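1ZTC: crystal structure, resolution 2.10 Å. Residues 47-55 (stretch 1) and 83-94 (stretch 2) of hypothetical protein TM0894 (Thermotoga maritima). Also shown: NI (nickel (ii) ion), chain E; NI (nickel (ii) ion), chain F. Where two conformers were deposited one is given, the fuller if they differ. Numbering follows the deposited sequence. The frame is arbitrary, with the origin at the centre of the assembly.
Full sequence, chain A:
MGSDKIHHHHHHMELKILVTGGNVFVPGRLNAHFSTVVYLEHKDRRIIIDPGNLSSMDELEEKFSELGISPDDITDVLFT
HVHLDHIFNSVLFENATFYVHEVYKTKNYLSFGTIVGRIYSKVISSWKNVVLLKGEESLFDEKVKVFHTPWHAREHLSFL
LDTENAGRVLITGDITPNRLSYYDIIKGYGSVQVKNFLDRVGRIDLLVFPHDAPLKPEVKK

Stretch 1 (47-55) IIIDPGNLS
Stretch 2 (83-94) HLDHIFNSVLFE

The most unusual feature of this contact is Gly 52, whose N and O both hydrogen-bond to the helical backbone of stretch 2: Gly 52 N donates to His 86 O (2.9 Å, 161°), and Asn 89 N donates to Gly 52 O (2.9 Å, 163°). Beside the first of these bonds, Pro 51 CD makes a close approach to His 86 O at 3.1 Å. The phi/psi of Gly 52, 92/-163, would jam a CB against the carbonyl O of the residue before, so the backbone itself calls for glycine. The CA of Gly 52 lies 4.3 Å from the CA of His 86, and Gly 52 CA also makes a CA-H...O contact with Asp 85 O at 3.5 Å.

Stretch 1 leaves a strand (Ile 47 to Ile 49, phi near -115, psi 119 to 133), turns at Asp 50 (60/86) and Pro 51 (-65/-17), passes through Gly 52 and the extended Asn 53 (-116/160), and enters a 3-10 segment at Leu 54. In stretch 2, His 83 is the N-cap of a helix that begins at Leu 84; a 3-10 segment spans Phe 88 to Leu 92. The CA register runs in opposite senses: Pro 51 CA lies 5.2 Å from Asn 89 CA, Gly 52 pairs with His 86, and Asn 53 CA lies 4.7 Å from Asp 85 CA.

Asn 89 (chi1 -68°, m; chi2 -23°) points toward stretch 1 and clasps its turn. Its ND2 donates to Pro 51 O at 2.9 Å and, weakly, to Asn 53 O at 3.0 Å, where the angle falls to 138°. Backbone and side chain of one residue thus engage three successive carbonyls.

Asp 50 (m, chi2 -2°) has a sideways CB, but its carboxylate reaches stretch 2: His 86 ND1 donates to Asp 50 OD2 at 2.7 Å and 166°, near the plane of the imidazole. With the ring at chi1 -69° and chi2 -110°, ND1 bonds to Asp 50 OD2 while His 86 NE2 binds the chain E nickel at 2.2 Å. Water 2, which donates to Asp 85 OD1 at 2.7 Å, binds both nickel ions; His 83 ND1 binds the chain F ion at 2.2 Å.

Apolar packing completes the contact. Pro 51, C-gamma endo, places CB 3.7 Å from Phe 93 CE2, at the edge of that ring. Ile 48 CD1 (m, t) lies 3.5 Å from Phe 93 CZ, with Phe 93 at chi1 -49° and chi2 -65°. Farther along, Leu 54 CB (t, p) meets Phe 88 CE2 at 3.8 Å; Phe 88 is t with chi2 85°.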

# COMPACT_ATOMS: atom_id res chain seq x y z
N ILE A 47 -0.53 25.79 -13.93
CA ILE A 47 0.11 25.84 -12.63
C ILE A 47 -0.14 24.55 -11.87
O ILE A 47 -1.28 24.07 -11.79
CB ILE A 47 -0.46 27.01 -11.80
CG1 ILE A 47 -0.35 28.33 -12.58
CG2 ILE A 47 0.22 27.10 -10.44
CD1 ILE A 47 -1.32 29.41 -12.12
N ILE A 48 0.93 24.00 -11.31
CA ILE A 48 0.79 22.87 -10.39
C ILE A 48 1.25 23.25 -8.99
O ILE A 48 2.33 23.81 -8.81
CB ILE A 48 1.58 21.63 -10.90
CG1 ILE A 48 0.89 21.10 -12.16
CG2 ILE A 48 1.64 20.53 -9.81
CD1 ILE A 48 1.65 20.07 -12.94
N ILE A 49 0.44 22.90 -8.00
CA ILE A 49 0.86 23.00 -6.60
C ILE A 49 1.04 21.60 -6.06
O ILE A 49 0.07 20.82 -6.04
CB ILE A 49 -0.14 23.79 -5.75
CG1 ILE A 49 -0.33 25.20 -6.32
CG2 ILE A 49 0.35 23.90 -4.32
CD1 ILE A 49 -1.34 26.07 -5.53
N ASP A 50 2.27 21.29 -5.64
CA ASP A 50 2.69 19.96 -5.16
C ASP A 50 2.50 18.90 -6.24
O ASP A 50 1.47 18.25 -6.28
CB ASP A 50 1.99 19.58 -3.85
CG ASP A 50 2.54 20.32 -2.64
OD1 ASP A 50 3.50 21.11 -2.83
OD2 ASP A 50 2.05 20.11 -1.52
N PRO A 51 3.51 18.75 -7.13
CA PRO A 51 3.42 17.81 -8.26
C PRO A 51 3.34 16.33 -7.89
O PRO A 51 2.96 15.50 -8.73
CB PRO A 51 4.68 18.12 -9.09
CG PRO A 51 5.65 18.68 -8.09
CD PRO A 51 4.78 19.50 -7.16
N GLY A 52 3.69 16.01 -6.64
CA GLY A 52 3.48 14.71 -6.11
C GLY A 52 4.63 13.72 -6.27
O GLY A 52 5.77 14.08 -6.53
N ASN A 53 4.28 12.46 -6.10
CA ASN A 53 5.24 11.40 -6.01
C ASN A 53 5.09 10.43 -7.19
O ASN A 53 4.06 10.37 -7.84
CB ASN A 53 5.05 10.67 -4.68
CG ASN A 53 6.22 9.77 -4.33
OD1 ASN A 53 7.36 10.10 -4.63
ND2 ASN A 53 5.91 8.56 -3.82
N LEU A 54 6.15 9.67 -7.42
CA LEU A 54 6.26 8.75 -8.51
C LEU A 54 5.09 7.77 -8.59
O LEU A 54 4.65 7.39 -9.68
CB LEU A 54 7.57 7.97 -8.33
CG LEU A 54 7.92 6.93 -9.40
CD1 LEU A 54 8.01 7.60 -10.75
CD2 LEU A 54 9.23 6.22 -9.04
N SER A 55 4.59 7.36 -7.43
CA SER A 55 3.52 6.40 -7.36
C SER A 55 2.17 6.87 -7.97
O SER A 55 1.31 6.03 -8.26
CB SER A 55 3.36 5.95 -5.90
OG SER A 55 3.00 7.02 -5.05
N HIS A 83 9.45 18.03 0.72
CA HIS A 83 9.41 16.64 1.11
C HIS A 83 9.14 15.89 -0.17
O HIS A 83 8.29 16.30 -0.99
CB HIS A 83 8.36 16.32 2.19
CG HIS A 83 8.79 16.68 3.59
ND1 HIS A 83 7.96 16.59 4.69
CD2 HIS A 83 9.96 17.21 4.05
CE1 HIS A 83 8.60 17.02 5.76
NE2 HIS A 83 9.81 17.40 5.41
N LEU A 84 9.84 14.78 -0.32
CA LEU A 84 9.87 14.04 -1.57
C LEU A 84 8.50 13.64 -2.12
O LEU A 84 8.27 13.63 -3.33
CB LEU A 84 10.70 12.77 -1.35
CG LEU A 84 11.38 12.20 -2.58
CD1 LEU A 84 12.28 13.22 -3.26
CD2 LEU A 84 12.17 10.95 -2.11
N ASP A 85 7.59 13.27 -1.23
CA ASP A 85 6.23 12.83 -1.62
C ASP A 85 5.37 13.97 -2.22
O ASP A 85 4.35 13.74 -2.88
CB ASP A 85 5.53 12.13 -0.45
CG ASP A 85 5.39 13.03 0.78
OD1 ASP A 85 6.38 13.69 1.20
OD2 ASP A 85 4.26 13.11 1.30
N HIS A 86 5.85 15.20 -2.04
CA HIS A 86 5.25 16.41 -2.63
C HIS A 86 5.97 16.93 -3.89
O HIS A 86 5.36 17.55 -4.77
CB HIS A 86 5.25 17.52 -1.55
CG HIS A 86 4.30 17.25 -0.43
ND1 HIS A 86 3.15 17.98 -0.24
CD2 HIS A 86 4.31 16.29 0.54
CE1 HIS A 86 2.50 17.50 0.80
NE2 HIS A 86 3.16 16.47 1.27
N ILE A 87 7.28 16.74 -3.96
CA ILE A 87 8.10 17.39 -4.96
C ILE A 87 8.67 16.49 -6.06
O ILE A 87 9.18 17.00 -7.06
CB ILE A 87 9.29 18.13 -4.32
CG1 ILE A 87 10.29 17.12 -3.70
CG2 ILE A 87 8.80 19.13 -3.30
CD1 ILE A 87 11.52 17.72 -3.14
N PHE A 88 8.67 15.18 -5.86
CA PHE A 88 9.42 14.30 -6.76
C PHE A 88 9.09 14.54 -8.25
O PHE A 88 10.00 14.63 -9.10
CB PHE A 88 9.15 12.83 -6.47
CG PHE A 88 9.86 11.92 -7.42
CD1 PHE A 88 11.17 11.56 -7.19
CD2 PHE A 88 9.24 11.51 -8.59
CE1 PHE A 88 11.87 10.80 -8.11
CE2 PHE A 88 9.94 10.73 -9.52
CZ PHE A 88 11.25 10.37 -9.26
N ASN A 89 7.80 14.64 -8.54
CA ASN A 89 7.33 14.76 -9.93
C ASN A 89 7.72 16.07 -10.59
O ASN A 89 7.52 16.24 -11.79
CB ASN A 89 5.79 14.54 -10.04
CG ASN A 89 5.38 13.12 -9.76
OD1 ASN A 89 6.18 12.21 -9.88
ND2 ASN A 89 4.10 12.91 -9.42
N SER A 90 8.29 17.00 -9.81
CA SER A 90 8.87 18.25 -10.35
C SER A 90 9.88 17.98 -11.47
O SER A 90 10.06 18.79 -12.36
CB SER A 90 9.52 19.04 -9.23
OG SER A 90 10.66 18.38 -8.68
N VAL A 91 10.54 16.82 -11.44
CA VAL A 91 11.48 16.42 -12.47
C VAL A 91 10.86 16.32 -13.87
O VAL A 91 11.56 16.36 -14.88
CB VAL A 91 12.23 15.10 -12.11
CG1 VAL A 91 12.93 15.22 -10.77
CG2 VAL A 91 11.27 13.86 -12.09
N LEU A 92 9.53 16.22 -13.93
CA LEU A 92 8.83 16.14 -15.22
C LEU A 92 8.67 17.47 -15.94
O LEU A 92 8.45 17.49 -17.14
CB LEU A 92 7.45 15.52 -15.03
CG LEU A 92 7.43 14.08 -14.54
CD1 LEU A 92 6.05 13.68 -14.08
CD2 LEU A 92 7.95 13.15 -15.62
N PHE A 93 8.75 18.58 -15.21
CA PHE A 93 8.37 19.88 -15.76
C PHE A 93 9.61 20.73 -16.07
O PHE A 93 10.07 21.52 -15.25
CB PHE A 93 7.38 20.56 -14.83
CG PHE A 93 6.25 19.67 -14.41
CD1 PHE A 93 5.35 19.20 -15.35
CD2 PHE A 93 6.14 19.22 -13.11
CE1 PHE A 93 4.35 18.31 -14.99
CE2 PHE A 93 5.14 18.35 -12.74
CZ PHE A 93 4.23 17.90 -13.68
N GLU A 94 10.11 20.58 -17.28
CA GLU A 94 11.37 21.19 -17.69
C GLU A 94 11.24 22.67 -18.01
O GLU A 94 12.25 23.38 -18.11
CB GLU A 94 11.92 20.55 -18.99
CG GLU A 94 11.70 19.04 -19.21
CD GLU A 94 12.86 18.17 -18.77
OE1 GLU A 94 14.00 18.67 -18.66
OE2 GLU A 94 12.62 16.96 -18.56
NI NI E . 3.17 15.10 3.05
NI NI F . 5.78 16.77 4.80
O HOH W 1 4.06 13.22 4.60
O HOH W 2 5.64 15.13 3.35
O HOH W 3 5.49 14.67 5.98